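Local coordinates for protein pectate lyase (Cellvibrio cellulosa, PDB 1GXM) that cleaves polygalacturonic acid (pectate) by anti-beta-elimination, this chain being the catalytic module of a larger family 10 polysaccharide lyase, at residues G18-N23 with G319-N324; F225-P230 with Q327-L332. All blocks are in the same frame, centred on the assembly; numbering follows the deposited sequence.

Contact 1: residues G18-N23 with G319-N324; sequences GNPAAN and GTSIIN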
# COMPACT_ATOMS: atom_id res chain seq x y z
N GLY A 18 -9.14 -9.81 10.24
CA GLY A 18 -7.90 -10.36 9.74
C GLY A 18 -7.38 -9.73 8.45
O GLY A 18 -6.34 -10.10 7.95
N ASN A 19 -8.12 -8.78 7.90
CA ASN A 19 -7.70 -8.16 6.66
C ASN A 19 -6.57 -7.19 6.95
O ASN A 19 -6.74 -6.27 7.75
CB ASN A 19 -8.87 -7.45 6.00
CG ASN A 19 -8.48 -6.78 4.70
OD1 ASN A 19 -7.61 -5.92 4.68
ND2 ASN A 19 -9.14 -7.16 3.62
N PRO A 20 -5.40 -7.39 6.35
CA PRO A 20 -4.24 -6.55 6.67
C PRO A 20 -4.46 -5.05 6.50
O PRO A 20 -3.94 -4.24 7.27
CB PRO A 20 -3.17 -7.06 5.70
CG PRO A 20 -3.54 -8.44 5.44
CD PRO A 20 -5.03 -8.49 5.44
N ALA A 21 -5.19 -4.67 5.46
CA ALA A 21 -5.47 -3.26 5.21
C ALA A 21 -6.39 -2.67 6.27
O ALA A 21 -6.19 -1.56 6.74
CB ALA A 21 -6.05 -3.10 3.83
N ALA A 22 -7.41 -3.42 6.65
CA ALA A 22 -8.31 -3.01 7.71
C ALA A 22 -7.55 -2.93 9.04
O ALA A 22 -7.79 -2.01 9.84
CB ALA A 22 -9.45 -3.99 7.84
N ASN A 23 -6.65 -3.87 9.28
CA ASN A 23 -5.86 -3.85 10.50
C ASN A 23 -4.99 -2.59 10.52
O ASN A 23 -4.86 -1.91 11.54
CB ASN A 23 -4.97 -5.08 10.60
CG ASN A 23 -5.72 -6.34 11.00
OD1 ASN A 23 -5.19 -7.45 10.85
ND2 ASN A 23 -6.92 -6.19 11.51
N GLY A 319 4.15 -13.37 2.21
CA GLY A 319 2.96 -14.11 1.83
C GLY A 319 2.14 -14.68 2.98
O GLY A 319 0.95 -14.92 2.81
N THR A 320 2.75 -14.92 4.12
CA THR A 320 2.08 -15.60 5.23
C THR A 320 0.76 -14.98 5.55
O THR A 320 -0.27 -15.65 5.64
CB THR A 320 3.01 -15.63 6.43
OG1 THR A 320 4.17 -16.38 6.05
CG2 THR A 320 2.38 -16.38 7.62
N SER A 321 0.76 -13.67 5.73
CA SER A 321 -0.42 -12.99 6.21
C SER A 321 -1.58 -13.12 5.20
O SER A 321 -2.71 -13.44 5.57
CB SER A 321 -0.11 -11.53 6.51
OG SER A 321 0.23 -10.83 5.36
N ILE A 322 -1.30 -12.89 3.93
CA ILE A 322 -2.38 -12.92 2.96
C ILE A 322 -2.85 -14.32 2.67
O ILE A 322 -4.02 -14.55 2.43
CB ILE A 322 -2.01 -12.16 1.65
CG1 ILE A 322 -3.28 -11.73 0.91
CG2 ILE A 322 -1.07 -12.95 0.77
CD1 ILE A 322 -4.07 -10.66 1.62
N ILE A 323 -1.93 -15.28 2.71
CA ILE A 323 -2.29 -16.68 2.47
C ILE A 323 -3.18 -17.18 3.59
O ILE A 323 -4.21 -17.81 3.35
CB ILE A 323 -1.03 -17.55 2.35
CG1 ILE A 323 -0.35 -17.22 1.02
CG2 ILE A 323 -1.36 -19.03 2.48
CD1 ILE A 323 1.01 -17.82 0.90
N ASN A 324 -2.82 -16.85 4.82
CA ASN A 324 -3.60 -17.32 5.96
C ASN A 324 -4.97 -16.66 5.96
O ASN A 324 -5.96 -17.30 6.29
CB ASN A 324 -2.88 -17.08 7.28
CG ASN A 324 -1.69 -18.03 7.47
OD1 ASN A 324 -0.83 -17.77 8.30
ND2 ASN A 324 -1.63 -19.09 6.67
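Ile322 reaches Pro20 by placing CG1 anti to its backbone N (chi1 -158°), and the bend that follows (chi2 68°) carries the terminal methyl out to the proline ring. Neighbouring Ser321 needs no such detour, because its CB already points toward residues 18-23. The meeting is a light one: Pro20 CG lies 4.4 Å from Ile322 CD1, an apolar touch of one methyl against a ring carbon. Ser321 OG approaches the same Pro20 CG to 4.5 Å from the more open side of the contact. The closest CA atoms across the contact are those of Pro20 and Ser321, 7.5 Å apart. About 89 Å² is buried in all, and roughly half of it belongs to Pro20.

Pro20 stands in the first turn of helix 20-28, right after the N-cap Asn19. The side-chain carbonyl of Asn19 accepts from two amides of that turn: Ala22 N bonds to Asn19 OD1 at 3.2 Å, nearly straight at the hydrogen and from above the carbonyl plane, and Ala21 N adds a weak bond to it. The amide nitrogen of Asn19 donates to the carbonyl of Ala224, tying this cap to helix 219-226. That helix also lies against both partners of the contact, with Ala224 touching Pro20, and Val220 touching both Ser321 and Ile322.

With only a ring carbon, a methyl and one hydroxyl loosely apposed between the segments, the contact carries little directional chemistry. Polar bonding is spent on starting helix 20-28 and fastening it to helix 219-226, which implies that the pairing with helix 318-329 rests on fit and shared neighbours rather than on specific bonds across it.

Contact 2: residues F225-P230 with Q327-L332; sequences FLMTQP and QKVGYL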
# COMPACT_ATOMS: atom_id res chain seq x y z
N PHE A 225 -6.64 -4.91 -0.01
CA PHE A 225 -7.61 -3.92 -0.45
C PHE A 225 -8.71 -4.53 -1.32
O PHE A 225 -9.88 -4.27 -1.12
CB PHE A 225 -6.97 -2.77 -1.23
CG PHE A 225 -7.98 -1.97 -1.95
CD1 PHE A 225 -8.87 -1.18 -1.25
CD2 PHE A 225 -8.14 -2.12 -3.31
CE1 PHE A 225 -9.89 -0.53 -1.92
CE2 PHE A 225 -9.15 -1.48 -3.97
CZ PHE A 225 -10.01 -0.67 -3.27
N LEU A 226 -8.33 -5.34 -2.30
CA LEU A 226 -9.33 -5.96 -3.15
C LEU A 226 -10.31 -6.79 -2.36
O LEU A 226 -11.48 -6.84 -2.71
CB LEU A 226 -8.70 -6.80 -4.25
CG LEU A 226 -8.02 -6.02 -5.36
CD1 LEU A 226 -7.36 -7.05 -6.28
CD2 LEU A 226 -8.96 -5.12 -6.14
N MET A 227 -9.83 -7.42 -1.30
CA MET A 227 -10.65 -8.25 -0.46
C MET A 227 -11.63 -7.44 0.40
O MET A 227 -12.52 -8.04 1.00
CB MET A 227 -9.77 -9.16 0.39
CG MET A 227 -9.14 -10.23 -0.45
SD MET A 227 -7.89 -11.19 0.37
CE MET A 227 -8.84 -12.52 1.07
N THR A 228 -11.50 -6.12 0.45
CA THR A 228 -12.49 -5.28 1.12
C THR A 228 -13.65 -4.95 0.18
O THR A 228 -14.67 -4.43 0.63
CB THR A 228 -11.91 -3.93 1.64
OG1 THR A 228 -11.60 -3.08 0.52
CG2 THR A 228 -10.62 -4.10 2.48
N GLN A 229 -13.47 -5.18 -1.11
CA GLN A 229 -14.45 -4.77 -2.12
C GLN A 229 -15.51 -5.82 -2.34
O GLN A 229 -15.32 -6.99 -2.03
CB GLN A 229 -13.73 -4.46 -3.43
CG GLN A 229 -12.78 -3.30 -3.31
CD GLN A 229 -13.53 -2.06 -2.83
OE1 GLN A 229 -14.33 -1.51 -3.57
NE2 GLN A 229 -13.32 -1.67 -1.58
N PRO A 230 -16.67 -5.38 -2.86
CA PRO A 230 -17.65 -6.36 -3.33
C PRO A 230 -16.96 -7.32 -4.28
O PRO A 230 -16.32 -6.89 -5.23
CB PRO A 230 -18.68 -5.50 -4.06
CG PRO A 230 -18.59 -4.16 -3.44
CD PRO A 230 -17.14 -4.01 -3.08
N GLN A 327 -7.04 -18.25 3.31
CA GLN A 327 -7.48 -19.57 3.77
C GLN A 327 -8.73 -19.40 4.64
O GLN A 327 -9.70 -20.13 4.49
CB GLN A 327 -6.37 -20.27 4.55
CG GLN A 327 -6.66 -21.75 4.86
CD GLN A 327 -7.50 -21.98 6.11
OE1 GLN A 327 -7.84 -21.03 6.84
NE2 GLN A 327 -7.83 -23.24 6.37
N LYS A 328 -8.67 -18.44 5.55
CA LYS A 328 -9.76 -18.15 6.48
C LYS A 328 -11.07 -17.89 5.72
O LYS A 328 -12.14 -18.36 6.12
CB LYS A 328 -9.37 -16.93 7.34
CG LYS A 328 -10.30 -16.52 8.50
CD LYS A 328 -10.08 -15.01 8.81
CE LYS A 328 -9.96 -14.65 10.28
NZ LYS A 328 -11.17 -13.94 10.80
N VAL A 329 -10.99 -17.14 4.62
CA VAL A 329 -12.19 -16.75 3.87
C VAL A 329 -12.53 -17.68 2.70
O VAL A 329 -13.49 -17.42 1.96
CB VAL A 329 -12.11 -15.29 3.35
CG1 VAL A 329 -11.83 -14.33 4.47
CG2 VAL A 329 -11.06 -15.15 2.24
N GLY A 330 -11.77 -18.75 2.52
CA GLY A 330 -12.05 -19.75 1.50
C GLY A 330 -11.50 -19.47 0.11
O GLY A 330 -11.96 -20.03 -0.89
N TYR A 331 -10.51 -18.58 0.03
CA TYR A 331 -9.89 -18.20 -1.24
C TYR A 331 -8.58 -18.92 -1.56
O TYR A 331 -7.90 -18.58 -2.53
CB TYR A 331 -9.65 -16.69 -1.25
CG TYR A 331 -10.81 -15.87 -1.77
CD1 TYR A 331 -12.13 -16.32 -1.70
CD2 TYR A 331 -10.58 -14.63 -2.30
CE1 TYR A 331 -13.17 -15.54 -2.20
CE2 TYR A 331 -11.59 -13.86 -2.77
CZ TYR A 331 -12.88 -14.31 -2.73
OH TYR A 331 -13.86 -13.49 -3.22
N LEU A 332 -8.25 -19.89 -0.72
CA LEU A 332 -7.08 -20.75 -0.90
C LEU A 332 -7.51 -22.19 -1.16
O LEU A 332 -8.68 -22.55 -1.22
CB LEU A 332 -6.20 -20.71 0.36
CG LEU A 332 -4.69 -20.88 0.21
CD1 LEU A 332 -4.06 -19.53 -0.05
CD2 LEU A 332 -4.11 -21.47 1.48
OXT LEU A 332 -6.70 -23.11 -1.32
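Met227 and Val329 have the closest CA atoms, 9.7 Å apart, where a type I turn from Leu226 to Gln229 lies near the end of helix 318-329. The gap is bridged by Met227, whose chain runs extended until a turn about the CG-SD bond (chi3 90°) delivers its methyl to the other segment. Met227 CE packs on Val329 CG2 at 3.6 Å, the two side chains passing each other at a slant. The same methyl, Met227 CE, also lies 4.3 Å from Tyr331 CD2, approaching the ring obliquely. At its far end the Tyr331 hydroxyl is hydrogen-bonded to Gln231.

Behind the methionine, side chains brace the turn. Thr228 OG1 donates to Phe225 O at 2.7 Å in the carbonyl plane, and that oxygen also accepts from Thr228 N. Gln229 NE2 in turn bonds to Thr228 OG1, which lies in the plane of the glutamine amide, and also to Asp145 of helix 136-148.

In the other segment, Gly330 leaves the helix with positive phi and two bonds run back into the last turn, a Schellman motif, the classic C-terminal helix ending.

Near the N terminus, residues 18-23 open helix 20-28 and, through contact 1, meet helix 318-329, closing a loop of 295 residues. Contact 2 starts inside that loop, at 225-230 at the end of helix 219-226, and ends beyond it at 327-332, the C terminus; it closes a loop of 96 residues, and the two closures cross rather than nest. Both use helix 318-329, and their centres lie about 9 Å apart. They also touch directly: Asn19 ND2 is 3.6 Å from Thr228 CG2, and Ile322 CD1 is 4.1 Å from Met227 SD. Together they gather the first helix, the end of helix 219-226 and the last helix of the chain into one region.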